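Local coordinates for dTDP-4-dehydrorhamnose reductase (Bacillus anthracis, PDB 3SC6), which catalyses the last step of dTDP-L-rhamnose synthesis, the NADPH-dependent reduction of dTDP-4-dehydrorhamnose to dTDP-L-rhamnose, at residues R56-H62 with V97-Y103; Y190-V196 with R279-E283; F221-K225 with N236-V240. All blocks are in the same frame, centred on the assembly; numbering follows the deposited sequence.

Contact 1: residues R56-H62 with V97-Y103; sequences RPHIIIH and VGAKLVY
R56 and V97 start the contact where two helices finish, and their side chains pass one another running opposite ways, R56 CG lying 4.1 Å from V97 CG1. P57 follows, its CD near V97 CG2 and its carbonyl facing the methyl of A99. H58 points its CB away from residues 97-103, and its ND1 bonds to the backbone N of R7, but its O accepts K100 N at 2.8 Å, with the donor tilted 26° from the carbonyl plane. I59 faces the same side of the sheet as K100, whose extended chain leads away to T204 O. I60 bonds through both its N and its O: the N donates to K100 O at 2.9 Å and the O accepts V102 N at 2.8 Å. On the opposite face from I59, L101 brings CD1 to 3.9 Å from I60 CG2. I61 packs loosely on V102 and, like I59, gives its backbone bonds to strand 6-11. H62 donates its N to V102 O at 2.8 Å. Its ring runs beside that of Y103, nearly parallel (19°) but with little overlap. These parallel neighbours, joined through helix 76-97, whose end G98 closes in a Schellman motif, form a beta-alpha-beta crossover of the Rossmann fold, with the H62 side chain about 6 Å from the bound NADP.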
ATOM      1  N   ARG A  56      21.804  11.102   4.634  1.00 60.07           N
ATOM      2  CA  ARG A  56      21.798  10.534   5.981  1.00 59.43           C
ATOM      3  C   ARG A  56      20.518  10.964   6.699  1.00 57.31           C
ATOM      4  O   ARG A  56      20.533  11.856   7.550  1.00 58.02           O
ATOM      5  CB  ARG A  56      23.070  10.934   6.730  1.00 60.94           C
ATOM      6  CG  ARG A  56      23.210  10.279   8.075  1.00 63.71           C
ATOM      7  CD  ARG A  56      24.566  10.559   8.679  1.00 69.97           C
ATOM      8  NE  ARG A  56      24.735   9.849   9.943  1.00 73.75           N
ATOM      9  CZ  ARG A  56      25.854   9.841  10.659  1.00 77.29           C
ATOM     10  NH1 ARG A  56      26.931  10.487  10.229  1.00 77.83           N
ATOM     11  NH2 ARG A  56      25.903   9.162  11.797  1.00 79.50           N
ATOM     12  N   PRO A  57      19.398  10.307   6.349  1.00 54.47           N
ATOM     13  CA  PRO A  57      18.075  10.583   6.895  1.00 53.16           C
ATOM     14  C   PRO A  57      17.681   9.902   8.197  1.00 51.03           C
ATOM     15  O   PRO A  57      18.168   8.821   8.522  1.00 49.28           O
ATOM     16  CB  PRO A  57      17.153  10.078   5.787  1.00 52.72           C
ATOM     17  CG  PRO A  57      17.884   8.910   5.224  1.00 52.57           C
ATOM     18  CD  PRO A  57      19.354   9.231   5.341  1.00 53.52           C
ATOM     19  N   HIS A  58      16.779  10.558   8.920  1.00 50.28           N
ATOM     20  CA  HIS A  58      16.271  10.051  10.180  1.00 49.46           C
ATOM     21  C   HIS A  58      15.179   9.028   9.890  1.00 47.71           C
ATOM     22  O   HIS A  58      15.024   8.049  10.616  1.00 47.26           O
ATOM     23  CB  HIS A  58      15.669  11.178  11.034  1.00 49.75           C
ATOM     24  CG  HIS A  58      16.654  12.227  11.454  1.00 52.04           C
ATOM     25  ND1 HIS A  58      16.901  13.362  10.713  1.00 53.20           N
ATOM     26  CD2 HIS A  58      17.436  12.322  12.557  1.00 52.31           C
ATOM     27  CE1 HIS A  58      17.802  14.104  11.332  1.00 53.94           C
ATOM     28  NE2 HIS A  58      18.144  13.495  12.453  1.00 53.49           N
ATOM     29  N   ILE A  59      14.431   9.262   8.817  1.00 46.67           N
ATOM     30  CA  ILE A  59      13.342   8.380   8.428  1.00 45.68           C
ATOM     31  C   ILE A  59      13.390   8.024   6.951  1.00 45.43           C
ATOM     32  O   ILE A  59      13.847   8.809   6.130  1.00 46.56           O
ATOM     33  CB  ILE A  59      11.986   9.076   8.697  1.00 45.69           C
ATOM     34  CG1 ILE A  59      11.979   9.703  10.097  1.00 47.00           C
ATOM     35  CG2 ILE A  59      10.834   8.096   8.539  1.00 42.67           C
ATOM     36  CD1 ILE A  59      10.715  10.456  10.425  1.00 47.39           C
ATOM     37  N   ILE A  60      12.930   6.821   6.622  1.00 44.29           N
ATOM     38  CA  ILE A  60      12.900   6.364   5.242  1.00 44.27           C
ATOM     39  C   ILE A  60      11.591   5.646   4.978  1.00 43.82           C
ATOM     40  O   ILE A  60      11.336   4.576   5.536  1.00 43.57           O
ATOM     41  CB  ILE A  60      14.050   5.413   4.881  1.00 44.17           C
ATOM     42  CG1 ILE A  60      15.402   6.104   5.037  1.00 45.40           C
ATOM     43  CG2 ILE A  60      13.905   4.949   3.440  1.00 43.40           C
ATOM     44  CD1 ILE A  60      16.577   5.216   4.648  1.00 45.79           C
ATOM     45  N   ILE A  61      10.756   6.246   4.138  1.00 44.01           N
ATOM     46  CA  ILE A  61       9.478   5.660   3.794  1.00 43.66           C
ATOM     47  C   ILE A  61       9.695   4.956   2.467  1.00 44.72           C
ATOM     48  O   ILE A  61       9.769   5.583   1.415  1.00 45.74           O
ATOM     49  CB  ILE A  61       8.385   6.706   3.685  1.00 43.98           C
ATOM     50  CG1 ILE A  61       8.303   7.497   4.993  1.00 43.72           C
ATOM     51  CG2 ILE A  61       7.066   6.035   3.361  1.00 43.04           C
ATOM     52  CD1 ILE A  61       7.270   8.591   4.985  1.00 45.79           C
ATOM     53  N   HIS A  62       9.812   3.638   2.534  1.00 45.29           N
ATOM     54  CA  HIS A  62      10.043   2.830   1.359  1.00 45.80           C
ATOM     55  C   HIS A  62       8.751   2.474   0.625  1.00 46.83           C
ATOM     56  O   HIS A  62       8.018   1.571   1.037  1.00 47.06           O
ATOM     57  CB  HIS A  62      10.776   1.567   1.781  1.00 45.09           C
ATOM     58  CG  HIS A  62      11.202   0.708   0.640  1.00 46.49           C
ATOM     59  ND1 HIS A  62      12.416   0.875   0.011  1.00 49.07           N
ATOM     60  CD2 HIS A  62      10.597  -0.333   0.026  1.00 47.90           C
ATOM     61  CE1 HIS A  62      12.538  -0.023  -0.948  1.00 50.47           C
ATOM     62  NE2 HIS A  62      11.449  -0.770  -0.960  1.00 49.62           N
ATOM     63  N   VAL A  97      22.924   4.125   8.707  1.00 48.73           N
ATOM     64  CA  VAL A  97      22.631   5.496   9.133  1.00 48.79           C
ATOM     65  C   VAL A  97      21.777   5.528  10.396  1.00 47.78           C
ATOM     66  O   VAL A  97      21.711   6.547  11.076  1.00 48.16           O
ATOM     67  CB  VAL A  97      21.896   6.303   8.035  1.00 49.02           C
ATOM     68  CG1 VAL A  97      22.751   6.378   6.771  1.00 49.97           C
ATOM     69  CG2 VAL A  97      20.538   5.688   7.732  1.00 46.82           C
ATOM     70  N   GLY A  98      21.110   4.418  10.699  1.00 46.24           N
ATOM     71  CA  GLY A  98      20.266   4.340  11.881  1.00 45.31           C
ATOM     72  C   GLY A  98      18.957   5.076  11.687  1.00 44.86           C
ATOM     73  O   GLY A  98      18.460   5.736  12.600  1.00 43.97           O
ATOM     74  N   ALA A  99      18.393   4.957  10.490  1.00 44.68           N
ATOM     75  CA  ALA A  99      17.135   5.611  10.169  1.00 44.50           C
ATOM     76  C   ALA A  99      15.966   4.676  10.437  1.00 43.87           C
ATOM     77  O   ALA A  99      16.107   3.460  10.339  1.00 44.33           O
ATOM     78  CB  ALA A  99      17.127   6.025   8.708  1.00 44.41           C
ATOM     79  N   LYS A 100      14.818   5.242  10.801  1.00 43.41           N
ATOM     80  CA  LYS A 100      13.635   4.436  11.054  1.00 42.59           C
ATOM     81  C   LYS A 100      13.159   4.081   9.659  1.00 41.88           C
ATOM     82  O   LYS A 100      13.088   4.954   8.795  1.00 42.73           O
ATOM     83  CB  LYS A 100      12.563   5.222  11.805  1.00 42.67           C
ATOM     84  CG  LYS A 100      12.999   5.722  13.172  1.00 44.23           C
ATOM     85  CD  LYS A 100      11.885   6.490  13.872  1.00 44.55           C
ATOM     86  CE  LYS A 100      12.321   6.957  15.247  1.00 46.07           C
ATOM     87  NZ  LYS A 100      11.242   7.701  15.945  1.00 49.72           N
ATOM     88  N   LEU A 101      12.844   2.810   9.430  1.00 40.73           N
ATOM     89  CA  LEU A 101      12.389   2.361   8.110  1.00 39.94           C
ATOM     90  C   LEU A 101      10.916   1.960   8.050  1.00 39.66           C
ATOM     91  O   LEU A 101      10.449   1.146   8.846  1.00 38.84           O
ATOM     92  CB  LEU A 101      13.249   1.175   7.656  1.00 39.42           C
ATOM     93  CG  LEU A 101      12.921   0.544   6.304  1.00 38.87           C
ATOM     94  CD1 LEU A 101      12.975   1.587   5.200  1.00 38.75           C
ATOM     95  CD2 LEU A 101      13.877  -0.616   6.013  1.00 38.32           C
ATOM     96  N   VAL A 102      10.186   2.538   7.100  1.00 40.07           N
ATOM     97  CA  VAL A 102       8.773   2.220   6.935  1.00 39.70           C
ATOM     98  C   VAL A 102       8.655   1.409   5.659  1.00 40.11           C
ATOM     99  O   VAL A 102       8.895   1.923   4.569  1.00 39.94           O
ATOM    100  CB  VAL A 102       7.882   3.469   6.848  1.00 39.47           C
ATOM    101  CG1 VAL A 102       6.447   3.066   6.615  1.00 37.88           C
ATOM    102  CG2 VAL A 102       7.997   4.286   8.110  1.00 39.66           C
ATOM    103  N   TYR A 103       8.317   0.130   5.805  1.00 40.38           N
ATOM    104  CA  TYR A 103       8.172  -0.756   4.666  1.00 41.50           C
ATOM    105  C   TYR A 103       6.699  -1.044   4.423  1.00 42.98           C
ATOM    106  O   TYR A 103       6.042  -1.703   5.232  1.00 42.85           O
ATOM    107  CB  TYR A 103       8.949  -2.053   4.885  1.00 40.91           C
ATOM    108  CG  TYR A 103       8.835  -3.017   3.732  1.00 42.49           C
ATOM    109  CD1 TYR A 103       9.672  -2.911   2.626  1.00 44.67           C
ATOM    110  CD2 TYR A 103       7.906  -4.045   3.751  1.00 45.12           C
ATOM    111  CE1 TYR A 103       9.571  -3.788   1.561  1.00 43.86           C
ATOM    112  CE2 TYR A 103       7.804  -4.936   2.693  1.00 46.47           C
ATOM    113  CZ  TYR A 103       8.640  -4.799   1.603  1.00 45.66           C
ATOM    114  OH  TYR A 103       8.543  -5.681   0.554  1.00 48.44           O
TER

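Contact 2: residues Y190-V196 with R279-E283; sequences YVADLNV and RFFIE
Y190 and F280 meet where the C-terminal helix 273-283 packs against the start of helix 191-202, a junction in which Y190 is both the last residue of a strand of the Rossmann sheet and the N-cap of the helix that follows. The two helix segments cross at 102° with axes 11.3 Å apart, so long side chains do the bridging.

The apolar part is a T-shaped aromatic pair. F280 presents its edge to the face of the Y190 ring, with planes at 80° and centroids 5.7 Å apart; F280 CD1 comes to 3.8 Å from Y190 CE1. The CA of F280 lies over this same face, while the methyl of A192 sits off-centre over the opposite one, so the tyrosine ring is sandwiched.

At the rim of the ring, Y190 OH donates to E283 OE1 at 2.7 Å, coming from above the carboxylate plane. K159 reaches both of these oxygens, giving E283 OE1 a salt-bridge partner as well as the phenol, which probably helps to keep the glutamate charged.

Ionic contacts make a network of D193, R279 and E283. R279 is bent at chi3, which swings its guanidinium across A192 CB toward the first turn of helix 191-202. There NH1 forms a salt bridge with D193 OD1, modelled so short that its exact length is doubtful; carboxylate and guanidinium planes are 21° apart. R279 thus separates two like charges, D193 OD1 and E283 OE2, which are 6.7 Å apart. Its NH2 donates to E283 OE2 at 2.7 Å on the syn side of the carboxylate, and that oxygen lies somewhat out of the guanidinium plane.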
ATOM      1  N   TYR A 190      -7.865   4.676   1.256  1.00 55.29           N
ATOM      2  CA  TYR A 190      -7.473   5.937   0.634  1.00 54.75           C
ATOM      3  C   TYR A 190      -6.150   6.470   1.179  1.00 53.27           C
ATOM      4  O   TYR A 190      -6.012   6.742   2.368  1.00 53.15           O
ATOM      5  CB  TYR A 190      -8.607   6.967   0.722  1.00 56.16           C
ATOM      6  CG  TYR A 190      -8.227   8.357   0.267  1.00 56.80           C
ATOM      7  CD1 TYR A 190      -7.493   8.556  -0.890  1.00 57.86           C
ATOM      8  CD2 TYR A 190      -8.718   9.476   0.924  1.00 59.61           C
ATOM      9  CE1 TYR A 190      -7.165   9.829  -1.317  1.00 58.77           C
ATOM     10  CE2 TYR A 190      -8.415  10.751   0.490  1.00 59.97           C
ATOM     11  CZ  TYR A 190      -7.637  10.920  -0.630  1.00 59.42           C
ATOM     12  OH  TYR A 190      -7.328  12.182  -1.066  1.00 62.07           O
ATOM     13  N   VAL A 191      -5.183   6.597   0.272  1.00 51.85           N
ATOM     14  CA  VAL A 191      -3.837   7.083   0.584  1.00 50.54           C
ATOM     15  C   VAL A 191      -3.781   8.173   1.650  1.00 50.42           C
ATOM     16  O   VAL A 191      -2.952   8.113   2.547  1.00 50.39           O
ATOM     17  CB  VAL A 191      -3.128   7.594  -0.691  1.00 50.84           C
ATOM     18  CG1 VAL A 191      -1.781   8.192  -0.350  1.00 51.12           C
ATOM     19  CG2 VAL A 191      -2.973   6.466  -1.709  1.00 49.73           C
ATOM     20  N   ALA A 192      -4.651   9.170   1.559  1.00 51.42           N
ATOM     21  CA  ALA A 192      -4.651  10.250   2.547  1.00 52.21           C
ATOM     22  C   ALA A 192      -4.785   9.713   3.966  1.00 52.04           C
ATOM     23  O   ALA A 192      -4.092  10.187   4.865  1.00 52.95           O
ATOM     24  CB  ALA A 192      -5.736  11.255   2.255  1.00 53.34           C
ATOM     25  N   ASP A 193      -5.678   8.742   4.173  1.00 51.71           N
ATOM     26  CA  ASP A 193      -5.870   8.153   5.507  1.00 52.33           C
ATOM     27  C   ASP A 193      -4.643   7.329   5.916  1.00 51.00           C
ATOM     28  O   ASP A 193      -4.273   7.293   7.094  1.00 51.52           O
ATOM     29  CB  ASP A 193      -7.138   7.285   5.578  1.00 52.87           C
ATOM     30  CG  ASP A 193      -8.422   8.086   5.379  1.00 56.68           C
ATOM     31  OD1 ASP A 193      -8.356   9.328   5.281  1.00 59.84           O
ATOM     32  OD2 ASP A 193      -9.509   7.466   5.347  1.00 60.43           O
ATOM     33  N   LEU A 194      -4.025   6.664   4.945  1.00 49.25           N
ATOM     34  CA  LEU A 194      -2.844   5.859   5.213  1.00 48.33           C
ATOM     35  C   LEU A 194      -1.695   6.777   5.625  1.00 48.28           C
ATOM     36  O   LEU A 194      -1.025   6.539   6.634  1.00 47.43           O
ATOM     37  CB  LEU A 194      -2.443   5.052   3.975  1.00 47.68           C
ATOM     38  CG  LEU A 194      -1.193   4.183   4.142  1.00 47.15           C
ATOM     39  CD1 LEU A 194      -1.378   3.218   5.302  1.00 46.77           C
ATOM     40  CD2 LEU A 194      -0.876   3.430   2.861  1.00 46.51           C
ATOM     41  N   ASN A 195      -1.472   7.828   4.840  1.00 48.67           N
ATOM     42  CA  ASN A 195      -0.400   8.780   5.128  1.00 49.48           C
ATOM     43  C   ASN A 195      -0.550   9.392   6.508  1.00 49.95           C
ATOM     44  O   ASN A 195       0.446   9.642   7.184  1.00 49.90           O
ATOM     45  CB  ASN A 195      -0.325   9.866   4.052  1.00 50.42           C
ATOM     46  CG  ASN A 195       0.051   9.311   2.684  1.00 51.30           C
ATOM     47  OD1 ASN A 195       0.529   8.176   2.569  1.00 50.81           O
ATOM     48  ND2 ASN A 195      -0.125  10.123   1.644  1.00 52.85           N
ATOM     49  N   VAL A 196      -1.790   9.629   6.931  1.00 50.14           N
ATOM     50  CA  VAL A 196      -2.028  10.204   8.244  1.00 50.92           C
ATOM     51  C   VAL A 196      -1.496   9.257   9.301  1.00 50.33           C
ATOM     52  O   VAL A 196      -0.892   9.689  10.279  1.00 50.99           O
ATOM     53  CB  VAL A 196      -3.528  10.471   8.511  1.00 52.03           C
ATOM     54  CG1 VAL A 196      -3.745  10.912   9.946  1.00 51.85           C
ATOM     55  CG2 VAL A 196      -4.072  11.501   7.540  1.00 53.78           C
ATOM     56  N   ARG A 279     -13.823  11.662   1.526  1.00 76.72           N
ATOM     57  CA  ARG A 279     -12.762  12.663   1.483  1.00 77.50           C
ATOM     58  C   ARG A 279     -11.980  12.632   0.162  1.00 76.52           C
ATOM     59  O   ARG A 279     -11.249  13.569  -0.152  1.00 77.11           O
ATOM     60  CB  ARG A 279     -11.888  12.596   2.757  1.00 77.30           C
ATOM     61  CG  ARG A 279     -10.865  13.726   2.882  1.00 79.41           C
ATOM     62  CD  ARG A 279     -10.255  13.819   4.297  1.00 80.42           C
ATOM     63  NE  ARG A 279      -9.435  12.694   4.744  1.00 79.32           N
ATOM     64  CZ  ARG A 279      -8.103  12.647   4.662  1.00 79.17           C
ATOM     65  NH1 ARG A 279      -7.448  11.584   5.113  1.00 78.16           N
ATOM     66  NH2 ARG A 279      -7.416  13.666   4.153  1.00 79.02           N
ATOM     67  N   PHE A 280     -12.158  11.565  -0.617  1.00 75.52           N
ATOM     68  CA  PHE A 280     -11.489  11.449  -1.908  1.00 74.86           C
ATOM     69  C   PHE A 280     -12.101  12.450  -2.879  1.00 76.67           C
ATOM     70  O   PHE A 280     -11.383  13.200  -3.538  1.00 77.03           O
ATOM     71  CB  PHE A 280     -11.616  10.045  -2.488  1.00 73.50           C
ATOM     72  CG  PHE A 280     -11.080   9.934  -3.879  1.00 73.00           C
ATOM     73  CD1 PHE A 280      -9.745   9.664  -4.106  1.00 73.08           C
ATOM     74  CD2 PHE A 280     -11.918  10.116  -4.968  1.00 74.13           C
ATOM     75  CE1 PHE A 280      -9.253   9.573  -5.395  1.00 73.64           C
ATOM     76  CE2 PHE A 280     -11.436  10.025  -6.259  1.00 74.42           C
ATOM     77  CZ  PHE A 280     -10.100   9.752  -6.474  1.00 74.12           C
ATOM     78  N   PHE A 281     -13.429  12.446  -2.979  1.00 78.05           N
ATOM     79  CA  PHE A 281     -14.122  13.373  -3.873  1.00 80.17           C
ATOM     80  C   PHE A 281     -13.962  14.808  -3.393  1.00 81.69           C
ATOM     81  O   PHE A 281     -13.795  15.720  -4.198  1.00 83.17           O
ATOM     82  CB  PHE A 281     -15.617  13.043  -3.992  1.00 81.26           C
ATOM     83  CG  PHE A 281     -15.909  11.710  -4.631  1.00 80.97           C
ATOM     84  CD1 PHE A 281     -16.049  11.608  -6.010  1.00 81.82           C
ATOM     85  CD2 PHE A 281     -16.073  10.570  -3.862  1.00 80.35           C
ATOM     86  CE1 PHE A 281     -16.328  10.390  -6.606  1.00 81.14           C
ATOM     87  CE2 PHE A 281     -16.353   9.348  -4.454  1.00 78.96           C
ATOM     88  CZ  PHE A 281     -16.479   9.260  -5.826  1.00 79.79           C
ATOM     89  N   ILE A 282     -14.013  14.999  -2.076  1.00 82.21           N
ATOM     90  CA  ILE A 282     -13.875  16.331  -1.481  1.00 83.91           C
ATOM     91  C   ILE A 282     -12.554  16.995  -1.848  1.00 84.24           C
ATOM     92  O   ILE A 282     -12.518  18.179  -2.191  1.00 85.64           O
ATOM     93  CB  ILE A 282     -13.986  16.283   0.064  1.00 83.87           C
ATOM     94  CG1 ILE A 282     -15.367  15.779   0.491  1.00 84.08           C
ATOM     95  CG2 ILE A 282     -13.764  17.664   0.650  1.00 85.05           C
ATOM     96  CD1 ILE A 282     -15.549  15.702   1.996  1.00 84.40           C
ATOM     97  N   GLU A 283     -11.473  16.223  -1.792  1.00 83.00           N
ATOM     98  CA  GLU A 283     -10.142  16.735  -2.107  1.00 83.54           C
ATOM     99  C   GLU A 283      -9.803  16.791  -3.604  1.00 84.18           C
ATOM    100  O   GLU A 283      -8.983  17.610  -4.018  1.00 85.13           O
ATOM    101  CB  GLU A 283      -9.086  15.927  -1.347  1.00 81.72           C
ATOM    102  CG  GLU A 283      -9.229  16.022   0.169  1.00 81.68           C
ATOM    103  CD  GLU A 283      -8.192  15.207   0.923  1.00 80.39           C
ATOM    104  OE1 GLU A 283      -7.413  14.476   0.280  1.00 78.57           O
ATOM    105  OE2 GLU A 283      -8.166  15.291   2.168  1.00 81.75           O
TER

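Contact 3: residues F221-K225 with N236-V240; sequences FEFAK and NVLPV
F221 fills the close half of this contact, its ring set between V237 and P239 on the strand. CG stands anti to the backbone N (chi1 178°), which carries the ring out across the strand even though its CB is not aimed there. One corner of the ring does most of the touching: CD1 lies 3.4 Å from V237 CG1, and CE1 is 3.4 Å from P239 CD. V237 O meets the ring at its edge, near the ring plane, 3.2 Å from F221 CE1. Over one face sits P239 in a CH-pi contact, its CB 3.9 Å from the F221 ring centroid and 27° off the normal. Both F221 and P239 also touch A182.

Helix 220-231 and strand 236-240 follow each other in the chain through a short connection; their segments run antiparallel, at 179° with axes 8.9 Å apart. The strand pairs in parallel with strand 177-181, L238 bonding through its backbone to I178 and V180, so the helix packs against a small two-stranded sheet. A224 belongs to that layer: its methyl points at the strand, reaching V237 CG1 at 4.3 Å and also touching V180.

Toward solvent the fit slackens. K225 merely lies alongside V237, its CG 4.3 Å from V237 CG2. Its chain bends at the last torsion, bringing NZ nearer to V237 O, yet the amine nitrogen stays 4.2 Å from that oxygen, too far for a hydrogen bond.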
ATOM      1  N   PHE A 221     -17.879  -4.684  -6.343  1.00 69.79           N
ATOM      2  CA  PHE A 221     -19.263  -4.469  -6.741  1.00 71.50           C
ATOM      3  C   PHE A 221     -19.950  -3.423  -5.850  1.00 71.88           C
ATOM      4  O   PHE A 221     -20.427  -2.403  -6.354  1.00 71.98           O
ATOM      5  CB  PHE A 221     -19.999  -5.810  -6.714  1.00 73.22           C
ATOM      6  CG  PHE A 221     -21.450  -5.724  -7.070  1.00 75.39           C
ATOM      7  CD1 PHE A 221     -21.852  -5.719  -8.394  1.00 77.62           C
ATOM      8  CD2 PHE A 221     -22.419  -5.719  -6.078  1.00 77.53           C
ATOM      9  CE1 PHE A 221     -23.191  -5.660  -8.726  1.00 79.48           C
ATOM     10  CE2 PHE A 221     -23.760  -5.667  -6.402  1.00 79.95           C
ATOM     11  CZ  PHE A 221     -24.148  -5.637  -7.730  1.00 80.75           C
ATOM     12  N   GLU A 222     -19.998  -3.669  -4.540  1.00 72.05           N
ATOM     13  CA  GLU A 222     -20.626  -2.725  -3.602  1.00 72.92           C
ATOM     14  C   GLU A 222     -19.873  -1.404  -3.605  1.00 71.55           C
ATOM     15  O   GLU A 222     -20.462  -0.331  -3.448  1.00 71.58           O
ATOM     16  CB  GLU A 222     -20.638  -3.285  -2.181  1.00 73.58           C
ATOM     17  CG  GLU A 222     -21.447  -4.549  -2.005  1.00 77.14           C
ATOM     18  CD  GLU A 222     -21.389  -5.085  -0.584  1.00 80.33           C
ATOM     19  OE1 GLU A 222     -20.639  -4.520   0.247  1.00 77.82           O
ATOM     20  OE2 GLU A 222     -22.085  -6.086  -0.302  1.00 85.09           O
ATOM     21  N   PHE A 223     -18.559  -1.498  -3.767  1.00 70.27           N
ATOM     22  CA  PHE A 223     -17.699  -0.331  -3.800  1.00 69.35           C
ATOM     23  C   PHE A 223     -18.045   0.459  -5.052  1.00 69.45           C
ATOM     24  O   PHE A 223     -18.214   1.676  -4.998  1.00 69.49           O
ATOM     25  CB  PHE A 223     -16.228  -0.775  -3.752  1.00 68.38           C
ATOM     26  CG  PHE A 223     -15.236   0.351  -3.772  1.00 67.05           C
ATOM     27  CD1 PHE A 223     -15.072   1.157  -2.663  1.00 67.39           C
ATOM     28  CD2 PHE A 223     -14.374   0.514  -4.835  1.00 66.79           C
ATOM     29  CE1 PHE A 223     -14.145   2.170  -2.657  1.00 66.69           C
ATOM     30  CE2 PHE A 223     -13.431   1.519  -4.826  1.00 66.66           C
ATOM     31  CZ  PHE A 223     -13.318   2.346  -3.737  1.00 66.43           C
ATOM     32  N   ALA A 224     -18.197  -0.246  -6.170  1.00 69.33           N
ATOM     33  CA  ALA A 224     -18.539   0.388  -7.433  1.00 69.44           C
ATOM     34  C   ALA A 224     -19.839   1.175  -7.278  1.00 70.55           C
ATOM     35  O   ALA A 224     -19.889   2.357  -7.613  1.00 70.15           O
ATOM     36  CB  ALA A 224     -18.669  -0.650  -8.534  1.00 69.35           C
ATOM     37  N   LYS A 225     -20.886   0.524  -6.763  1.00 71.87           N
ATOM     38  CA  LYS A 225     -22.176   1.196  -6.571  1.00 73.65           C
ATOM     39  C   LYS A 225     -22.047   2.476  -5.778  1.00 73.90           C
ATOM     40  O   LYS A 225     -22.529   3.529  -6.196  1.00 74.95           O
ATOM     41  CB  LYS A 225     -23.192   0.319  -5.827  1.00 74.72           C
ATOM     42  CG  LYS A 225     -23.678  -0.930  -6.524  1.00 75.80           C
ATOM     43  CD  LYS A 225     -24.704  -1.628  -5.621  1.00 77.60           C
ATOM     44  CE  LYS A 225     -25.299  -2.867  -6.252  1.00 78.40           C
ATOM     45  NZ  LYS A 225     -26.044  -2.574  -7.504  1.00 79.39           N
ATOM     46  N   ASN A 236     -25.993   1.308 -13.868  1.00 89.95           N
ATOM     47  CA  ASN A 236     -26.200   0.003 -13.251  1.00 90.08           C
ATOM     48  C   ASN A 236     -24.904  -0.778 -13.145  1.00 88.28           C
ATOM     49  O   ASN A 236     -23.989  -0.586 -13.944  1.00 87.58           O
ATOM     50  CB  ASN A 236     -27.198  -0.816 -14.062  1.00 91.90           C
ATOM     51  CG  ASN A 236     -28.545  -0.145 -14.175  1.00 94.38           C
ATOM     52  OD1 ASN A 236     -28.774   0.913 -13.588  1.00 95.98           O
ATOM     53  ND2 ASN A 236     -29.449  -0.758 -14.931  1.00 96.90           N
ATOM     54  N   VAL A 237     -24.837  -1.665 -12.159  1.00 87.74           N
ATOM     55  CA  VAL A 237     -23.656  -2.488 -11.946  1.00 86.34           C
ATOM     56  C   VAL A 237     -24.078  -3.955 -11.904  1.00 87.37           C
ATOM     57  O   VAL A 237     -24.935  -4.337 -11.106  1.00 88.11           O
ATOM     58  CB  VAL A 237     -22.931  -2.112 -10.644  1.00 85.03           C
ATOM     59  CG1 VAL A 237     -21.726  -3.012 -10.435  1.00 83.83           C
ATOM     60  CG2 VAL A 237     -22.507  -0.652 -10.678  1.00 83.38           C
ATOM     61  N   LEU A 238     -23.479  -4.769 -12.769  1.00 87.42           N
ATOM     62  CA  LEU A 238     -23.797  -6.194 -12.838  1.00 88.71           C
ATOM     63  C   LEU A 238     -22.744  -7.028 -12.111  1.00 87.97           C
ATOM     64  O   LEU A 238     -21.565  -6.947 -12.434  1.00 86.71           O
ATOM     65  CB  LEU A 238     -23.891  -6.636 -14.301  1.00 89.84           C
ATOM     66  CG  LEU A 238     -24.933  -5.906 -15.162  1.00 90.57           C
ATOM     67  CD1 LEU A 238     -24.865  -6.378 -16.606  1.00 90.54           C
ATOM     68  CD2 LEU A 238     -26.337  -6.089 -14.603  1.00 91.87           C
ATOM     69  N   PRO A 239     -23.172  -7.846 -11.133  1.00 89.00           N
ATOM     70  CA  PRO A 239     -22.238  -8.678 -10.381  1.00 88.79           C
ATOM     71  C   PRO A 239     -21.739  -9.877 -11.179  1.00 89.98           C
ATOM     72  O   PRO A 239     -22.546 -10.672 -11.657  1.00 91.67           O
ATOM     73  CB  PRO A 239     -23.079  -9.152  -9.197  1.00 90.00           C
ATOM     74  CG  PRO A 239     -24.461  -9.187  -9.712  1.00 91.48           C
ATOM     75  CD  PRO A 239     -24.568  -8.079 -10.721  1.00 90.73           C
ATOM     76  N   VAL A 240     -20.421 -10.004 -11.312  1.00 89.51           N
ATOM     77  CA  VAL A 240     -19.824 -11.116 -12.053  1.00 91.15           C
ATOM     78  C   VAL A 240     -18.813 -11.871 -11.191  1.00 91.56           C
ATOM     79  O   VAL A 240     -18.289 -11.333 -10.216  1.00 90.36           O
ATOM     80  CB  VAL A 240     -19.133 -10.638 -13.348  1.00 90.46           C
ATOM     81  CG1 VAL A 240     -20.150 -10.020 -14.293  1.00 90.80           C
ATOM     82  CG2 VAL A 240     -18.018  -9.654 -13.032  1.00 88.88           C
TER

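Contact 1 comes first along the chain and is complete before contact 2 opens; contact 3 is nested inside the long loop that contact 2 closes. Contact 1 lies within the large mixed sheet that carries NADP, and contact 2 starts from the same sheet, since Y190 ends strand 185-190. Their centres are 23 Å apart. Contact 3 belongs to the separate pair of strands 177-181 and 236-240, its centre 22 Å from contact 2 and 41 Å from contact 1, on the opposite side of the chain's centre. Contact 2 therefore stands between the two regions, bringing the C-terminal helix back against the Rossmann part. None of the three contacts touches another.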